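Local coordinates for membrane-bound protease PH1510 (Pyrococcus horikoshii, PDB 6M4B), which cleaves proteins preferentially near hydrophobic or aromatic residues, degrading the stomatin homolog PH1511 in vitro, as a membrane-bound serine protease represented here by its N-terminal protease domain, at residues I103-P108 against T152-L157; A131-L136 against T145-F150. The protein carries 1 engineered substitution. All blocks are in the same frame, centred on the assembly; numbering follows the deposited sequence.

Contact 1. Residues I103-P108 against T152-L157; sequences IGACRP and TKDLSL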
loop_
_atom_site.group_PDB
_atom_site.type_symbol
_atom_site.label_atom_id
_atom_site.label_comp_id
_atom_site.label_asym_id
_atom_site.label_seq_id
_atom_site.Cartn_x
_atom_site.Cartn_y
_atom_site.Cartn_z
ATOM N N ILE A 103 -9.514 -6.448 -19.028
ATOM C CA ILE A 103 -8.908 -6.220 -17.687
ATOM C C ILE A 103 -8.975 -7.513 -16.870
ATOM O O ILE A 103 -9.909 -8.289 -17.007
ATOM C CB ILE A 103 -9.578 -5.019 -16.964
ATOM C CG1 ILE A 103 -8.867 -4.691 -15.655
ATOM C CG2 ILE A 103 -11.050 -5.285 -16.709
ATOM C CD1 ILE A 103 -9.221 -3.322 -15.133
ATOM N N GLY A 104 -7.993 -7.738 -16.014
ATOM C CA GLY A 104 -8.020 -8.925 -15.154
ATOM C C GLY A 104 -6.968 -9.962 -15.507
ATOM O O GLY A 104 -5.864 -9.619 -15.990
ATOM N N ALA A 105 -7.300 -11.217 -15.220
ATOM C CA ALA A 105 -6.363 -12.345 -15.344
ATOM C C ALA A 105 -5.147 -12.123 -14.502
ATOM O O ALA A 105 -4.040 -11.830 -15.026
ATOM C CB ALA A 105 -5.978 -12.585 -16.834
ATOM N N CYS A 106 -5.308 -12.236 -13.188
ATOM C CA CYS A 106 -4.161 -11.966 -12.261
ATOM C C CYS A 106 -3.725 -13.173 -11.403
ATOM O O CYS A 106 -3.146 -12.966 -10.304
ATOM C CB CYS A 106 -4.565 -10.813 -11.302
ATOM S SG CYS A 106 -5.304 -9.425 -12.142
ATOM N N ARG A 107 -4.033 -14.391 -11.837
ATOM C CA ARG A 107 -3.563 -15.570 -11.118
ATOM C C ARG A 107 -2.058 -15.427 -10.968
ATOM O O ARG A 107 -1.367 -15.321 -11.978
ATOM C CB ARG A 107 -3.888 -16.885 -11.813
ATOM C CG ARG A 107 -3.713 -18.044 -10.821
ATOM C CD ARG A 107 -3.910 -19.406 -11.473
ATOM N NE ARG A 107 -5.214 -19.611 -12.126
ATOM C CZ ARG A 107 -6.382 -19.731 -11.491
ATOM N NH1 ARG A 107 -6.457 -19.617 -10.167
ATOM N NH2 ARG A 107 -7.501 -19.940 -12.185
ATOM N N PRO A 108 -1.555 -15.331 -9.713
ATOM C CA PRO A 108 -0.102 -15.134 -9.548
ATOM C C PRO A 108 0.628 -16.442 -9.849
ATOM O O PRO A 108 0.299 -17.500 -9.270
ATOM C CB PRO A 108 0.060 -14.679 -8.082
ATOM C CG PRO A 108 -1.192 -15.096 -7.405
ATOM C CD PRO A 108 -2.250 -15.422 -8.417
ATOM N N THR A 152 -8.532 -15.717 -8.261
ATOM C CA THR A 152 -8.917 -17.091 -7.931
ATOM C C THR A 152 -9.449 -17.870 -9.149
ATOM O O THR A 152 -9.341 -19.076 -9.188
ATOM C CB THR A 152 -9.982 -17.137 -6.855
ATOM O OG1 THR A 152 -11.129 -16.393 -7.305
ATOM C CG2 THR A 152 -9.427 -16.596 -5.511
ATOM N N LYS A 153 -10.038 -17.166 -10.117
ATOM C CA LYS A 153 -10.568 -17.747 -11.345
ATOM C C LYS A 153 -9.775 -17.313 -12.559
ATOM O O LYS A 153 -10.043 -17.748 -13.655
ATOM C CB LYS A 153 -12.041 -17.355 -11.467
ATOM C CG LYS A 153 -12.852 -18.112 -10.454
ATOM C CD LYS A 153 -14.330 -17.803 -10.326
ATOM C CE LYS A 153 -14.828 -18.352 -8.985
ATOM N NZ LYS A 153 -16.224 -18.900 -8.992
ATOM N N ASP A 154 -8.765 -16.479 -12.383
ATOM C CA ASP A 154 -8.085 -15.858 -13.526
ATOM C C ASP A 154 -9.082 -15.090 -14.439
ATOM O O ASP A 154 -8.883 -14.958 -15.642
ATOM C CB ASP A 154 -7.277 -16.921 -14.311
ATOM C CG ASP A 154 -6.065 -16.339 -14.975
ATOM O OD1 ASP A 154 -5.470 -15.398 -14.411
ATOM O OD2 ASP A 154 -5.677 -16.799 -16.079
ATOM N N LEU A 155 -10.150 -14.589 -13.827
ATOM C CA LEU A 155 -11.186 -13.866 -14.523
ATOM C C LEU A 155 -10.607 -12.648 -15.266
ATOM O O LEU A 155 -9.752 -11.931 -14.764
ATOM C CB LEU A 155 -12.254 -13.436 -13.550
ATOM C CG LEU A 155 -13.487 -12.749 -14.144
ATOM C CD1 LEU A 155 -14.286 -13.688 -15.025
ATOM C CD2 LEU A 155 -14.375 -12.153 -13.038
ATOM N N SER A 156 -11.098 -12.496 -16.484
ATOM C CA SER A 156 -10.805 -11.417 -17.411
ATOM C C SER A 156 -12.160 -10.860 -17.833
ATOM O O SER A 156 -13.088 -11.632 -18.057
ATOM C CB SER A 156 -10.171 -11.982 -18.661
ATOM O OG SER A 156 -9.189 -11.107 -19.099
ATOM N N LEU A 157 -12.271 -9.546 -17.948
ATOM C CA LEU A 157 -13.534 -8.885 -18.286
ATOM C C LEU A 157 -13.362 -8.015 -19.502
ATOM O O LEU A 157 -12.290 -7.490 -19.726
ATOM C CB LEU A 157 -14.074 -8.028 -17.132
ATOM C CG LEU A 157 -14.481 -8.776 -15.844
ATOM C CD1 LEU A 157 -14.994 -7.776 -14.817
ATOM C CD2 LEU A 157 -15.502 -9.911 -16.065
#
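The guanidinium of Arg107 has the backbone N of Asp154 over one face and the carbonyl O of Thr152 at its edge. Its NH1 gives a hydrogen bond of 3.1 Å to Thr152 O, which lies only 16° out of the guanidinium plane; seen from the acceptor, the donor stands well above the carbonyl plane. The Arg107 chain runs extended to CD and bends at chi3 (-58°), which turns NE out of that line. The Asp154 and Arg107 side chains cross at about a right angle, their carboxylate and guanidinium planes 40° apart. The carboxylate binds the backbone of Arg107: Asp154 OD1 accepts from Arg107 N at 3.1 Å, on its anti side, while Arg107 NE stays 4.8 Å from the same oxygen, so the opposite charges are near but not in contact. Asp154, with positive phi just after helix 144-152, thus ties that helix end to the 105-108 part of the substrate-binding segment in this ClpP/crotonase-clan domain. Farther along, the segments form a short antiparallel ladder. Ile103 and Leu157 are a hydrogen-bonded pair, Ile103 N to Leu157 O at 3.0 Å and Leu157 N to Ile103 O at 2.8 Å, and Ile103 CG2 lies 4.1 Å from Leu157 CB on a shared face. Gly104 and Ser156 follow as a non-hydrogen-bonded pair with CA atoms 4.4 Å apart. A side chain on Gly104 would collide with Leu155 O, and its backbone angles would also press a CB against the preceding carbonyl. Beyond the glycine, Ala105 N reaches Leu155 O at 2.6 Å. Cys106 points away from segment 152-157 and packs on Thr86 and Tyr87 of helix 84-90.

Contact 2. Residues A131-L136 against T145-F150; sequences AYIKSL and TIAEEF
Lys134 CG stands anti to its carbonyl carbon (chi1 -78°), and bends at chi3 and chi4 bring NZ to Glu148, whose chain leaves with CG anti to the backbone N (chi1 180°) and stays extended. The two side chains meet in a salt bridge, Lys134 NZ to Glu148 OE2 at 3.0 Å, with the nitrogen nearly in line with the C-O bond. Their aliphatic parts also touch, Lys134 CD lying 4.0 Å from Glu148 CB. An alanine in place of Lys134 would probably leave the Glu148 carboxylate without this positive partner and uncover the CB that the lysine chain packs on. Ile133 makes the buried half of the contact with both branches: CG2 sits 3.6 Å from Ala147 O, and CD1 comes to the edge of the Phe150 ring, 4.1 Å from CD2. The small side chain of Ala147 faces the other helix, consistent with the close approach there, where Lys134 and Ala147 bring their CA atoms within 6.0 Å. The axes pass 8.4 Å apart at 146°, so these consecutive helices run roughly antiparallel, well off exact alignment. Around them, Ile133 also packs on Tyr87 and Leu90 of helix 84-90, and Phe150 on Leu157 of strand 156-157, whereas helix 123-139 also meets helix 53-64 through Tyr132 and the second subunit through Ser135, which packs on Ser135 of that subunit.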
loop_
_atom_site.group_PDB
_atom_site.type_symbol
_atom_site.label_atom_id
_atom_site.label_comp_id
_atom_site.label_asym_id
_atom_site.label_seq_id
_atom_site.Cartn_x
_atom_site.Cartn_y
_atom_site.Cartn_z
ATOM N N ALA A 131 -5.533 -10.391 -0.566
ATOM C CA ALA A 131 -5.768 -9.317 0.382
ATOM C C ALA A 131 -5.415 -7.948 -0.251
ATOM O O ALA A 131 -6.165 -6.983 -0.070
ATOM C CB ALA A 131 -4.986 -9.531 1.658
ATOM N N TYR A 132 -4.323 -7.872 -1.011
ATOM C CA TYR A 132 -3.915 -6.589 -1.601
ATOM C C TYR A 132 -4.903 -6.078 -2.692
ATOM O O TYR A 132 -5.369 -4.925 -2.630
ATOM C CB TYR A 132 -2.541 -6.698 -2.152
ATOM C CG TYR A 132 -1.974 -5.452 -2.710
ATOM C CD1 TYR A 132 -1.674 -4.379 -1.888
ATOM C CD2 TYR A 132 -1.676 -5.345 -4.069
ATOM C CE1 TYR A 132 -1.145 -3.212 -2.381
ATOM C CE2 TYR A 132 -1.095 -4.199 -4.574
ATOM C CZ TYR A 132 -0.858 -3.134 -3.763
ATOM O OH TYR A 132 -0.293 -2.008 -4.283
ATOM N N ILE A 133 -5.292 -6.955 -3.608
ATOM C CA ILE A 133 -6.191 -6.578 -4.704
ATOM C C ILE A 133 -7.588 -6.200 -4.182
ATOM O O ILE A 133 -8.170 -5.211 -4.627
ATOM C CB ILE A 133 -6.268 -7.640 -5.813
ATOM C CG1 ILE A 133 -6.595 -6.958 -7.151
ATOM C CG2 ILE A 133 -7.270 -8.763 -5.490
ATOM C CD1 ILE A 133 -6.599 -7.890 -8.324
ATOM N N LYS A 134 -8.037 -6.889 -3.143
ATOM C CA LYS A 134 -9.301 -6.573 -2.510
ATOM C C LYS A 134 -9.283 -5.229 -1.798
ATOM O O LYS A 134 -10.266 -4.491 -1.821
ATOM C CB LYS A 134 -9.730 -7.665 -1.553
ATOM C CG LYS A 134 -10.320 -8.879 -2.247
ATOM C CD LYS A 134 -10.659 -9.990 -1.276
ATOM C CE LYS A 134 -11.829 -9.670 -0.347
ATOM N NZ LYS A 134 -12.968 -10.584 -0.548
ATOM N N SER A 135 -8.155 -4.894 -1.210
ATOM C CA SER A 135 -7.991 -3.643 -0.566
ATOM C C SER A 135 -8.036 -2.485 -1.580
ATOM O O SER A 135 -8.641 -1.487 -1.268
ATOM C CB SER A 135 -6.682 -3.596 0.214
ATOM O OG SER A 135 -5.522 -3.452 -0.591
ATOM N N LEU A 136 -7.394 -2.628 -2.754
ATOM C CA LEU A 136 -7.457 -1.601 -3.773
ATOM C C LEU A 136 -8.919 -1.413 -4.239
ATOM O O LEU A 136 -9.379 -0.286 -4.328
ATOM C CB LEU A 136 -6.536 -1.909 -4.951
ATOM C CG LEU A 136 -5.041 -2.107 -4.634
ATOM C CD1 LEU A 136 -4.316 -2.358 -5.925
ATOM C CD2 LEU A 136 -4.502 -0.875 -3.935
ATOM N N THR A 145 -15.266 -8.584 -4.686
ATOM C CA THR A 145 -15.553 -9.954 -5.056
ATOM C C THR A 145 -14.989 -10.252 -6.438
ATOM O O THR A 145 -14.229 -11.222 -6.616
ATOM C CB THR A 145 -17.069 -10.191 -5.042
ATOM O OG1 THR A 145 -17.548 -9.997 -3.726
ATOM C CG2 THR A 145 -17.458 -11.588 -5.525
ATOM N N ILE A 146 -15.301 -9.388 -7.409
ATOM C CA ILE A 146 -14.760 -9.534 -8.766
ATOM C C ILE A 146 -13.265 -9.401 -8.758
ATOM O O ILE A 146 -12.586 -10.184 -9.426
ATOM C CB ILE A 146 -15.342 -8.498 -9.769
ATOM C CG1 ILE A 146 -16.811 -8.836 -10.047
ATOM C CG2 ILE A 146 -14.556 -8.475 -11.082
ATOM C CD1 ILE A 146 -17.050 -10.135 -10.797
ATOM N N ALA A 147 -12.748 -8.435 -8.013
ATOM C CA ALA A 147 -11.286 -8.259 -7.937
ATOM C C ALA A 147 -10.596 -9.542 -7.456
ATOM O O ALA A 147 -9.566 -9.937 -7.990
ATOM C CB ALA A 147 -10.906 -7.081 -7.045
ATOM N N GLU A 148 -11.168 -10.172 -6.442
ATOM C CA GLU A 148 -10.651 -11.455 -5.931
ATOM C C GLU A 148 -10.697 -12.511 -7.042
ATOM O O GLU A 148 -9.714 -13.182 -7.294
ATOM C CB GLU A 148 -11.451 -11.930 -4.708
ATOM C CG GLU A 148 -10.931 -13.259 -4.164
ATOM C CD GLU A 148 -11.582 -13.732 -2.855
ATOM O OE1 GLU A 148 -11.409 -14.906 -2.527
ATOM O OE2 GLU A 148 -12.283 -12.992 -2.167
ATOM N N GLU A 149 -11.802 -12.574 -7.776
ATOM C CA GLU A 149 -11.878 -13.517 -8.884
ATOM C C GLU A 149 -10.878 -13.315 -9.989
ATOM O O GLU A 149 -10.512 -14.290 -10.654
ATOM C CB GLU A 149 -13.279 -13.614 -9.436
ATOM C CG GLU A 149 -14.314 -14.037 -8.373
ATOM C CD GLU A 149 -15.722 -14.086 -8.923
ATOM O OE1 GLU A 149 -15.886 -13.949 -10.134
ATOM O OE2 GLU A 149 -16.660 -14.315 -8.165
ATOM N N PHE A 150 -10.393 -12.097 -10.207
ATOM C CA PHE A 150 -9.318 -11.951 -11.161
ATOM C C PHE A 150 -8.158 -12.900 -10.820
ATOM O O PHE A 150 -7.364 -13.241 -11.697
ATOM C CB PHE A 150 -8.726 -10.520 -11.203
ATOM C CG PHE A 150 -9.657 -9.431 -11.687
ATOM C CD1 PHE A 150 -10.706 -9.686 -12.566
ATOM C CD2 PHE A 150 -9.475 -8.108 -11.226
ATOM C CE1 PHE A 150 -11.533 -8.673 -13.013
ATOM C CE2 PHE A 150 -10.297 -7.078 -11.675
ATOM C CZ PHE A 150 -11.316 -7.356 -12.593
#

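In the fold
The centres of contacts 1 and 2 are 10 Å apart, on the same side of the chain's centre. Along the chain, strand 102-104 comes first, then helices 123-139 and 144-152, then strand 156-157, so the helix pair of contact 2 falls between the two strands that contact 1 brings together. Phe150 joins them: its O lies 2.7 Å from Cys106 N, a probable hydrogen bond, and its CD1 packs 3.3 Å from Leu155 O. Helix 123-139 carries the catalytic Lys124 in its first turn, and the side chain of Cys106 is about 5 Å from that of Ala83, the engineered replacement of the nucleophile. The substrate-binding segment thus rests on a helix that also packs against the dimer-facing helix.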